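Local coordinates for putative capsid protein of prophage (PDB 3BQW), which probably serves as a major capsid protein of a prophage, a shell-building subunit of the phage major capsid protein E family, at residues I22-F36 and R126-A140. Residues are numbered along the deposited sequence; the frame is centred on the assembly and turned at random.
Sequences IAEFKFSPLFTTLFF and RRQINAIKARVEWLA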
ATOM      1  N   ILE A  22     -15.608  10.010   0.220  1.00 43.37           N
ATOM      2  CA  ILE A  22     -14.971   9.545  -1.011  1.00 42.22           C
ATOM      3  C   ILE A  22     -14.074   8.355  -0.640  1.00 41.14           C
ATOM      4  O   ILE A  22     -13.097   8.517   0.084  1.00 40.49           O
ATOM      5  CB  ILE A  22     -14.216  10.703  -1.733  1.00 42.39           C
ATOM      6  CG1 ILE A  22     -15.214  11.823  -2.099  1.00 42.58           C
ATOM      7  CG2 ILE A  22     -13.500  10.213  -2.996  1.00 41.10           C
ATOM      8  CD1 ILE A  22     -14.645  13.213  -2.015  1.00 42.45           C
ATOM      9  N   ALA A  23     -14.456   7.168  -1.124  1.00 40.15           N
ATOM     10  CA  ALA A  23     -13.809   5.893  -0.810  1.00 39.71           C
ATOM     11  C   ALA A  23     -12.310   5.953  -1.033  1.00 39.66           C
ATOM     12  O   ALA A  23     -11.536   5.470  -0.206  1.00 38.81           O
ATOM     13  CB  ALA A  23     -14.423   4.756  -1.665  1.00 39.57           C
ATOM     14  N   GLU A  24     -11.912   6.587  -2.135  1.00 39.58           N
ATOM     15  CA  GLU A  24     -10.498   6.727  -2.497  1.00 39.84           C
ATOM     16  C   GLU A  24      -9.725   7.438  -1.411  1.00 38.89           C
ATOM     17  O   GLU A  24      -8.521   7.268  -1.310  1.00 38.88           O
ATOM     18  CB  GLU A  24     -10.309   7.514  -3.814  1.00 40.28           C
ATOM     19  CG  GLU A  24     -10.753   6.777  -5.067  1.00 41.18           C
ATOM     20  CD  GLU A  24     -12.230   6.913  -5.365  1.00 43.28           C
ATOM     21  OE1 GLU A  24     -13.010   7.418  -4.511  1.00 43.77           O
ATOM     22  OE2 GLU A  24     -12.618   6.488  -6.470  1.00 46.30           O
ATOM     23  N   PHE A  25     -10.417   8.263  -0.627  1.00 38.32           N
ATOM     24  CA  PHE A  25      -9.771   9.036   0.420  1.00 37.69           C
ATOM     25  C   PHE A  25      -9.851   8.323   1.770  1.00 37.23           C
ATOM     26  O   PHE A  25      -8.881   8.330   2.514  1.00 37.07           O
ATOM     27  CB  PHE A  25     -10.347  10.458   0.510  1.00 37.58           C
ATOM     28  CG  PHE A  25     -10.287  11.245  -0.798  1.00 37.90           C
ATOM     29  CD1 PHE A  25      -9.402  10.907  -1.820  1.00 37.56           C
ATOM     30  CD2 PHE A  25     -11.100  12.352  -0.983  1.00 37.21           C
ATOM     31  CE1 PHE A  25      -9.342  11.636  -2.981  1.00 37.04           C
ATOM     32  CE2 PHE A  25     -11.040  13.088  -2.156  1.00 37.37           C
ATOM     33  CZ  PHE A  25     -10.159  12.734  -3.149  1.00 37.69           C
ATOM     34  N   LYS A  26     -10.967   7.684   2.089  1.00 36.49           N
ATOM     35  CA  LYS A  26     -11.089   7.139   3.426  1.00 37.01           C
ATOM     36  C   LYS A  26     -10.485   5.713   3.586  1.00 35.46           C
ATOM     37  O   LYS A  26     -10.103   5.327   4.699  1.00 34.72           O
ATOM     38  CB  LYS A  26     -12.535   7.258   3.944  1.00 37.13           C
ATOM     39  CG  LYS A  26     -13.401   6.040   3.831  1.00 39.75           C
ATOM     40  CD  LYS A  26     -14.845   6.304   4.358  1.00 40.38           C
ATOM     41  CE  LYS A  26     -15.047   5.978   5.863  1.00 42.99           C
ATOM     42  NZ  LYS A  26     -16.529   6.025   6.274  1.00 42.87           N
ATOM     43  N   PHE A  27     -10.381   4.956   2.489  1.00 33.66           N
ATOM     44  CA  PHE A  27      -9.832   3.600   2.535  1.00 32.34           C
ATOM     45  C   PHE A  27      -8.500   3.504   1.815  1.00 30.54           C
ATOM     46  O   PHE A  27      -8.207   4.289   0.928  1.00 30.71           O
ATOM     47  CB  PHE A  27     -10.807   2.594   1.913  1.00 33.00           C
ATOM     48  CG  PHE A  27     -12.209   2.709   2.437  1.00 33.42           C
ATOM     49  CD1 PHE A  27     -12.455   2.648   3.795  1.00 35.33           C
ATOM     50  CD2 PHE A  27     -13.277   2.860   1.573  1.00 34.20           C
ATOM     51  CE1 PHE A  27     -13.753   2.764   4.295  1.00 35.21           C
ATOM     52  CE2 PHE A  27     -14.575   2.970   2.060  1.00 35.48           C
ATOM     53  CZ  PHE A  27     -14.807   2.921   3.430  1.00 34.86           C
ATOM     54  N   SER A  28      -7.720   2.510   2.222  1.00 28.26           N
ATOM     55  CA  SER A  28      -6.422   2.179   1.642  1.00 26.97           C
ATOM     56  C   SER A  28      -6.346   0.676   1.364  1.00 25.45           C
ATOM     57  O   SER A  28      -7.119  -0.114   1.913  1.00 25.17           O
ATOM     58  CB  SER A  28      -5.292   2.542   2.613  1.00 26.56           C
ATOM     59  OG  SER A  28      -5.229   3.931   2.797  1.00 27.46           O
ATOM     60  N   PRO A  29      -5.417   0.270   0.496  1.00 23.80           N
ATOM     61  CA  PRO A  29      -5.253  -1.139   0.193  1.00 23.33           C
ATOM     62  C   PRO A  29      -4.955  -2.016   1.417  1.00 22.94           C
ATOM     63  O   PRO A  29      -4.677  -1.515   2.524  1.00 22.04           O
ATOM     64  CB  PRO A  29      -4.086  -1.124  -0.783  1.00 23.94           C
ATOM     65  CG  PRO A  29      -4.126   0.172  -1.375  1.00 23.21           C
ATOM     66  CD  PRO A  29      -4.523   1.095  -0.317  1.00 23.54           C
ATOM     67  N   LEU A  30      -5.020  -3.319   1.211  1.00 22.43           N
ATOM     68  CA  LEU A  30      -5.060  -4.282   2.309  1.00 22.49           C
ATOM     69  C   LEU A  30      -3.848  -4.291   3.263  1.00 21.76           C
ATOM     70  O   LEU A  30      -4.025  -4.233   4.459  1.00 20.81           O
ATOM     71  CB  LEU A  30      -5.277  -5.690   1.754  1.00 23.05           C
ATOM     72  CG  LEU A  30      -5.468  -6.808   2.801  1.00 23.08           C
ATOM     73  CD1 LEU A  30      -6.752  -6.635   3.524  1.00 21.27           C
ATOM     74  CD2 LEU A  30      -5.330  -8.197   2.159  1.00 24.60           C
ATOM     75  N   PHE A  31      -2.634  -4.427   2.735  1.00 22.48           N
ATOM     76  CA  PHE A  31      -1.433  -4.496   3.586  1.00 21.82           C
ATOM     77  C   PHE A  31      -1.251  -3.206   4.376  1.00 22.29           C
ATOM     78  O   PHE A  31      -0.957  -3.246   5.577  1.00 22.93           O
ATOM     79  CB  PHE A  31      -0.198  -4.831   2.773  1.00 21.52           C
ATOM     80  CG  PHE A  31      -0.066  -6.294   2.459  1.00 22.18           C
ATOM     81  CD1 PHE A  31      -0.936  -6.919   1.555  1.00 20.73           C
ATOM     82  CD2 PHE A  31       0.908  -7.070   3.088  1.00 22.47           C
ATOM     83  CE1 PHE A  31      -0.805  -8.292   1.257  1.00 20.10           C
ATOM     84  CE2 PHE A  31       1.032  -8.448   2.799  1.00 20.63           C
ATOM     85  CZ  PHE A  31       0.176  -9.049   1.879  1.00 20.08           C
ATOM     86  N   THR A  32      -1.508  -2.070   3.717  1.00 21.72           N
ATOM     87  CA  THR A  32      -1.499  -0.797   4.389  1.00 21.66           C
ATOM     88  C   THR A  32      -2.499  -0.777   5.557  1.00 21.95           C
ATOM     89  O   THR A  32      -2.154  -0.398   6.701  1.00 21.01           O
ATOM     90  CB  THR A  32      -1.796   0.325   3.431  1.00 21.95           C
ATOM     91  OG1 THR A  32      -0.834   0.293   2.357  1.00 20.13           O
ATOM     92  CG2 THR A  32      -1.754   1.676   4.171  1.00 20.07           C
ATOM     93  N   THR A  33      -3.710  -1.233   5.281  1.00 21.61           N
ATOM     94  CA  THR A  33      -4.752  -1.239   6.275  1.00 21.86           C
ATOM     95  C   THR A  33      -4.485  -2.199   7.445  1.00 22.10           C
ATOM     96  O   THR A  33      -4.771  -1.873   8.585  1.00 22.62           O
ATOM     97  CB  THR A  33      -6.091  -1.558   5.606  1.00 21.86           C
ATOM     98  OG1 THR A  33      -6.351  -0.553   4.607  1.00 23.00           O
ATOM     99  CG2 THR A  33      -7.237  -1.561   6.644  1.00 22.35           C
ATOM    100  N   LEU A  34      -3.987  -3.396   7.168  1.00 22.43           N
ATOM    101  CA  LEU A  34      -3.781  -4.367   8.224  1.00 22.96           C
ATOM    102  C   LEU A  34      -2.547  -4.033   9.048  1.00 22.89           C
ATOM    103  O   LEU A  34      -2.576  -4.107  10.284  1.00 23.61           O
ATOM    104  CB  LEU A  34      -3.629  -5.778   7.639  1.00 23.52           C
ATOM    105  CG  LEU A  34      -4.898  -6.417   7.078  1.00 24.82           C
ATOM    106  CD1 LEU A  34      -4.568  -7.694   6.353  1.00 24.65           C
ATOM    107  CD2 LEU A  34      -5.885  -6.663   8.192  1.00 24.22           C
ATOM    108  N   PHE A  35      -1.466  -3.659   8.364  1.00 22.08           N
ATOM    109  CA  PHE A  35      -0.148  -3.689   8.976  1.00 22.10           C
ATOM    110  C   PHE A  35       0.536  -2.320   9.092  1.00 21.52           C
ATOM    111  O   PHE A  35       1.541  -2.197   9.789  1.00 21.19           O
ATOM    112  CB  PHE A  35       0.749  -4.699   8.205  1.00 22.04           C
ATOM    113  CG  PHE A  35       0.186  -6.095   8.154  1.00 21.62           C
ATOM    114  CD1 PHE A  35      -0.146  -6.771   9.335  1.00 24.11           C
ATOM    115  CD2 PHE A  35       0.020  -6.751   6.947  1.00 22.26           C
ATOM    116  CE1 PHE A  35      -0.674  -8.051   9.310  1.00 23.52           C
ATOM    117  CE2 PHE A  35      -0.502  -8.042   6.908  1.00 23.49           C
ATOM    118  CZ  PHE A  35      -0.846  -8.700   8.092  1.00 22.76           C
ATOM    119  N   PHE A  36       0.005  -1.309   8.399  1.00 21.73           N
ATOM    120  CA  PHE A  36       0.549   0.046   8.430  1.00 21.16           C
ATOM    121  C   PHE A  36      -0.558   1.092   8.510  1.00 22.11           C
ATOM    122  O   PHE A  36      -0.530   2.089   7.768  1.00 21.43           O
ATOM    123  CB  PHE A  36       1.401   0.316   7.190  1.00 21.39           C
ATOM    124  CG  PHE A  36       2.479  -0.697   6.949  1.00 22.17           C
ATOM    125  CD1 PHE A  36       3.757  -0.501   7.433  1.00 21.42           C
ATOM    126  CD2 PHE A  36       2.206  -1.859   6.217  1.00 22.14           C
ATOM    127  CE1 PHE A  36       4.747  -1.456   7.201  1.00 21.67           C
ATOM    128  CE2 PHE A  36       3.170  -2.802   5.998  1.00 21.68           C
ATOM    129  CZ  PHE A  36       4.450  -2.608   6.487  1.00 21.36           C
ATOM    130  N   ARG A 126      -8.614  12.249  -7.376  1.00 23.35           N
ATOM    131  CA  ARG A 126      -8.874  10.882  -6.925  1.00 24.87           C
ATOM    132  C   ARG A 126      -7.877   9.885  -7.514  1.00 24.63           C
ATOM    133  O   ARG A 126      -7.451   8.963  -6.848  1.00 24.23           O
ATOM    134  CB  ARG A 126     -10.312  10.422  -7.248  1.00 24.53           C
ATOM    135  CG  ARG A 126     -11.385  11.067  -6.358  1.00 25.98           C
ATOM    136  CD  ARG A 126     -12.759  10.387  -6.466  1.00 27.69           C
ATOM    137  NE  ARG A 126     -13.190  10.070  -7.835  1.00 28.31           N
ATOM    138  CZ  ARG A 126     -13.821  10.905  -8.656  1.00 30.58           C
ATOM    139  NH1 ARG A 126     -14.123  12.144  -8.289  1.00 33.92           N
ATOM    140  NH2 ARG A 126     -14.156  10.496  -9.873  1.00 31.06           N
ATOM    141  N   ARG A 127      -7.532  10.079  -8.772  1.00 25.21           N
ATOM    142  CA  ARG A 127      -6.595   9.212  -9.487  1.00 26.71           C
ATOM    143  C   ARG A 127      -5.168   9.394  -8.938  1.00 25.40           C
ATOM    144  O   ARG A 127      -4.412   8.432  -8.819  1.00 24.91           O
ATOM    145  CB  ARG A 127      -6.713   9.577 -10.967  1.00 27.12           C
ATOM    146  CG  ARG A 127      -5.753   8.989 -11.953  1.00 30.51           C
ATOM    147  CD  ARG A 127      -6.153   9.489 -13.380  1.00 32.39           C
ATOM    148  NE  ARG A 127      -7.472   8.956 -13.762  1.00 36.67           N
ATOM    149  CZ  ARG A 127      -8.590   9.657 -13.995  1.00 40.02           C
ATOM    150  NH1 ARG A 127      -8.636  10.994 -13.946  1.00 41.50           N
ATOM    151  NH2 ARG A 127      -9.697   8.995 -14.311  1.00 40.21           N
ATOM    152  N   GLN A 128      -4.815  10.628  -8.578  1.00 23.75           N
ATOM    153  CA  GLN A 128      -3.509  10.903  -7.968  1.00 23.34           C
ATOM    154  C   GLN A 128      -3.352  10.282  -6.572  1.00 23.10           C
ATOM    155  O   GLN A 128      -2.327   9.712  -6.252  1.00 21.95           O
ATOM    156  CB  GLN A 128      -3.229  12.405  -7.949  1.00 22.73           C
ATOM    157  CG  GLN A 128      -2.894  12.920  -9.323  1.00 21.84           C
ATOM    158  CD  GLN A 128      -3.018  14.417  -9.431  1.00 23.04           C
ATOM    159  OE1 GLN A 128      -3.160  15.124  -8.430  1.00 22.97           O
ATOM    160  NE2 GLN A 128      -2.984  14.914 -10.655  1.00 23.13           N
ATOM    161  N   ILE A 129      -4.387  10.367  -5.747  1.00 24.24           N
ATOM    162  CA  ILE A 129      -4.368   9.681  -4.449  1.00 23.58           C
ATOM    163  C   ILE A 129      -4.295   8.158  -4.621  1.00 23.94           C
ATOM    164  O   ILE A 129      -3.586   7.488  -3.892  1.00 24.31           O
ATOM    165  CB  ILE A 129      -5.584  10.069  -3.591  1.00 23.93           C
ATOM    166  CG1 ILE A 129      -5.547  11.567  -3.268  1.00 23.09           C
ATOM    167  CG2 ILE A 129      -5.622   9.255  -2.303  1.00 21.53           C
ATOM    168  CD1 ILE A 129      -4.333  12.028  -2.542  1.00 23.97           C
ATOM    169  N   ASN A 130      -5.012   7.616  -5.596  1.00 24.13           N
ATOM    170  CA  ASN A 130      -4.966   6.203  -5.862  1.00 24.31           C
ATOM    171  C   ASN A 130      -3.541   5.789  -6.182  1.00 23.94           C
ATOM    172  O   ASN A 130      -3.131   4.713  -5.806  1.00 24.18           O
ATOM    173  CB  ASN A 130      -5.847   5.795  -7.067  1.00 24.16           C
ATOM    174  CG  ASN A 130      -7.349   5.792  -6.772  1.00 27.28           C
ATOM    175  OD1 ASN A 130      -8.144   5.718  -7.711  1.00 31.66           O
ATOM    176  ND2 ASN A 130      -7.747   5.872  -5.504  1.00 27.12           N
ATOM    177  N   ALA A 131      -2.826   6.608  -6.948  1.00 23.44           N
ATOM    178  CA  ALA A 131      -1.474   6.284  -7.359  1.00 23.37           C
ATOM    179  C   ALA A 131      -0.488   6.360  -6.188  1.00 23.71           C
ATOM    180  O   ALA A 131       0.464   5.575  -6.121  1.00 23.60           O
ATOM    181  CB  ALA A 131      -1.031   7.200  -8.471  1.00 23.07           C
ATOM    182  N   ILE A 132      -0.684   7.342  -5.306  1.00 23.17           N
ATOM    183  CA  ILE A 132       0.135   7.487  -4.121  1.00 22.83           C
ATOM    184  C   ILE A 132      -0.120   6.303  -3.192  1.00 22.89           C
ATOM    185  O   ILE A 132       0.825   5.767  -2.631  1.00 23.08           O
ATOM    186  CB  ILE A 132      -0.111   8.850  -3.396  1.00 22.55           C
ATOM    187  CG1 ILE A 132       0.381  10.027  -4.269  1.00 22.84           C
ATOM    188  CG2 ILE A 132       0.610   8.915  -2.036  1.00 21.74           C
ATOM    189  CD1 ILE A 132      -0.412  11.377  -4.037  1.00 22.97           C
ATOM    190  N   LYS A 133      -1.389   5.903  -3.026  1.00 22.66           N
ATOM    191  CA  LYS A 133      -1.730   4.788  -2.142  1.00 22.71           C
ATOM    192  C   LYS A 133      -1.234   3.434  -2.690  1.00 23.06           C
ATOM    193  O   LYS A 133      -0.912   2.540  -1.916  1.00 23.08           O
ATOM    194  CB  LYS A 133      -3.229   4.731  -1.860  1.00 22.99           C
ATOM    195  CG  LYS A 133      -3.689   5.815  -0.921  1.00 22.33           C
ATOM    196  CD  LYS A 133      -5.039   5.610  -0.386  1.00 23.59           C
ATOM    197  CE  LYS A 133      -5.431   6.755   0.593  1.00 23.18           C
ATOM    198  NZ  LYS A 133      -6.908   6.736   0.857  1.00 23.95           N
ATOM    199  N   ALA A 134      -1.197   3.321  -4.012  1.00 22.90           N
ATOM    200  CA  ALA A 134      -0.663   2.183  -4.727  1.00 23.66           C
ATOM    201  C   ALA A 134       0.840   2.036  -4.524  1.00 24.16           C
ATOM    202  O   ALA A 134       1.320   0.942  -4.268  1.00 24.01           O
ATOM    203  CB  ALA A 134      -0.986   2.309  -6.215  1.00 23.56           C
ATOM    204  N   ARG A 135       1.585   3.136  -4.619  1.00 25.29           N
ATOM    205  CA  ARG A 135       3.012   3.115  -4.281  1.00 25.11           C
ATOM    206  C   ARG A 135       3.229   2.707  -2.836  1.00 24.30           C
ATOM    207  O   ARG A 135       4.107   1.918  -2.544  1.00 25.62           O
ATOM    208  CB  ARG A 135       3.674   4.470  -4.565  1.00 26.08           C
ATOM    209  CG  ARG A 135       5.119   4.629  -3.980  1.00 27.67           C
ATOM    210  CD  ARG A 135       6.135   4.119  -4.921  1.00 36.14           C
ATOM    211  NE  ARG A 135       5.967   4.834  -6.171  1.00 40.97           N
ATOM    212  CZ  ARG A 135       6.407   4.440  -7.360  1.00 45.59           C
ATOM    213  NH1 ARG A 135       7.109   3.299  -7.503  1.00 47.96           N
ATOM    214  NH2 ARG A 135       6.142   5.222  -8.419  1.00 45.67           N
ATOM    215  N   VAL A 136       2.440   3.250  -1.930  1.00 23.62           N
ATOM    216  CA  VAL A 136       2.543   2.881  -0.542  1.00 23.46           C
ATOM    217  C   VAL A 136       2.285   1.383  -0.317  1.00 23.65           C
ATOM    218  O   VAL A 136       2.987   0.758   0.484  1.00 24.31           O
ATOM    219  CB  VAL A 136       1.613   3.747   0.346  1.00 23.37           C
ATOM    220  CG1 VAL A 136       1.563   3.230   1.766  1.00 22.18           C
ATOM    221  CG2 VAL A 136       2.074   5.183   0.350  1.00 23.56           C
ATOM    222  N   GLU A 137       1.300   0.815  -1.013  1.00 22.60           N
ATOM    223  CA  GLU A 137       0.950  -0.607  -0.852  1.00 22.87           C
ATOM    224  C   GLU A 137       2.044  -1.485  -1.393  1.00 23.10           C
ATOM    225  O   GLU A 137       2.331  -2.534  -0.809  1.00 23.64           O
ATOM    226  CB  GLU A 137      -0.382  -0.945  -1.542  1.00 22.74           C
ATOM    227  CG  GLU A 137      -0.841  -2.408  -1.495  1.00 21.52           C
ATOM    228  CD  GLU A 137      -1.357  -2.858  -0.138  1.00 20.95           C
ATOM    229  OE1 GLU A 137      -1.228  -2.100   0.843  1.00 20.73           O
ATOM    230  OE2 GLU A 137      -1.853  -4.016  -0.023  1.00 19.85           O
ATOM    231  N   TRP A 138       2.633  -1.066  -2.513  1.00 23.02           N
ATOM    232  CA  TRP A 138       3.769  -1.741  -3.110  1.00 23.43           C
ATOM    233  C   TRP A 138       4.923  -1.783  -2.111  1.00 22.91           C
ATOM    234  O   TRP A 138       5.500  -2.822  -1.870  1.00 22.42           O
ATOM    235  CB  TRP A 138       4.189  -1.015  -4.393  1.00 24.29           C
ATOM    236  CG  TRP A 138       5.363  -1.597  -5.075  1.00 25.22           C
ATOM    237  CD1 TRP A 138       5.421  -2.805  -5.730  1.00 26.39           C
ATOM    238  CD2 TRP A 138       6.667  -1.013  -5.195  1.00 25.43           C
ATOM    239  NE1 TRP A 138       6.676  -3.004  -6.230  1.00 26.75           N
ATOM    240  CE2 TRP A 138       7.461  -1.917  -5.923  1.00 27.71           C
ATOM    241  CE3 TRP A 138       7.244   0.187  -4.743  1.00 28.58           C
ATOM    242  CZ2 TRP A 138       8.814  -1.653  -6.232  1.00 28.19           C
ATOM    243  CZ3 TRP A 138       8.571   0.463  -5.055  1.00 27.09           C
ATOM    244  CH2 TRP A 138       9.353  -0.468  -5.776  1.00 27.78           C
ATOM    245  N   LEU A 139       5.227  -0.628  -1.518  1.00 22.56           N
ATOM    246  CA  LEU A 139       6.232  -0.543  -0.492  1.00 21.38           C
ATOM    247  C   LEU A 139       5.873  -1.421   0.714  1.00 21.57           C
ATOM    248  O   LEU A 139       6.731  -2.084   1.235  1.00 21.61           O
ATOM    249  CB  LEU A 139       6.434   0.917  -0.064  1.00 20.90           C
ATOM    250  CG  LEU A 139       7.188   1.810  -1.051  1.00 20.59           C
ATOM    251  CD1 LEU A 139       7.148   3.286  -0.596  1.00 20.93           C
ATOM    252  CD2 LEU A 139       8.591   1.340  -1.246  1.00 18.74           C
ATOM    253  N   ALA A 140       4.612  -1.418   1.144  1.00 21.30           N
ATOM    254  CA  ALA A 140       4.141  -2.237   2.274  1.00 21.49           C
ATOM    255  C   ALA A 140       4.305  -3.757   2.047  1.00 22.02           C
ATOM    256  O   ALA A 140       4.853  -4.483   2.898  1.00 20.85           O
ATOM    257  CB  ALA A 140       2.666  -1.903   2.589  1.00 21.72           C
TER
HETATM  258  O   HOH W   1      -7.359   5.393  -3.056  1.00 33.94           O
HETATM  259  O   HOH W   2     -11.774   7.743  -8.812  1.00 55.20           O
HETATM  260  O   HOH W   3      -1.637   2.513   0.692  1.00 17.23           O
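From the long helix, Ile129 CG1 approaches CE1 of the Phe25 ring obliquely (3.8 Å) and Arg126 CG approaches its CZ; Ile22 CG2 lies on one face of this ring, offset toward the rim, and Tyr16 meets the same ring. At the edge of the Phe31 ring, near its plane, lies Glu137 OE2, 3.4 Å from CD1, with ring and carboxylate planes 70° apart. Ala140 CB meets the Phe36 ring obliquely, closest to CE2.

The Glu137 carboxylate receives first-turn N-H groups of helix 30-35, which follows the N-cap residue Pro29. Its CG stands anti to the backbone N (chi1 178°) and the chain then bends at chi2, passing Pro29 CB and bringing the carboxylate to the helix start. Through their syn lone pairs, OE2 accepts from Phe31 N and OE1 from Thr32 N, both at 2.9 Å; Thr32 OG1 donates to OE1 nearly along its C-O axis. Two-oxygen binding should fix the carboxylate's rotation, and the helix dipole probably stabilises its negative charge.

Helices 23-26 and 30-35 pack on the long helix 113-146, probably the spine helix of an HK97-like capsid fold; the axis of helix 30-35 passes 8.5 Å from that of its 126-140 part, at 67°. Lys133, extended beyond CG, reaches the C-terminal end of helix 23-26: NZ donates to Glu24 O and to Phe27 O just after the helix, each at 2.8 Å, and weakly to Phe25 O.

A water joins Thr32 OG1 to Lys133 O. Glu24 OE2 and Arg126 NE, 3.9 Å apart in a long salt bridge, share another, whereas Arg126 NH1 bonds Tyr16 OH.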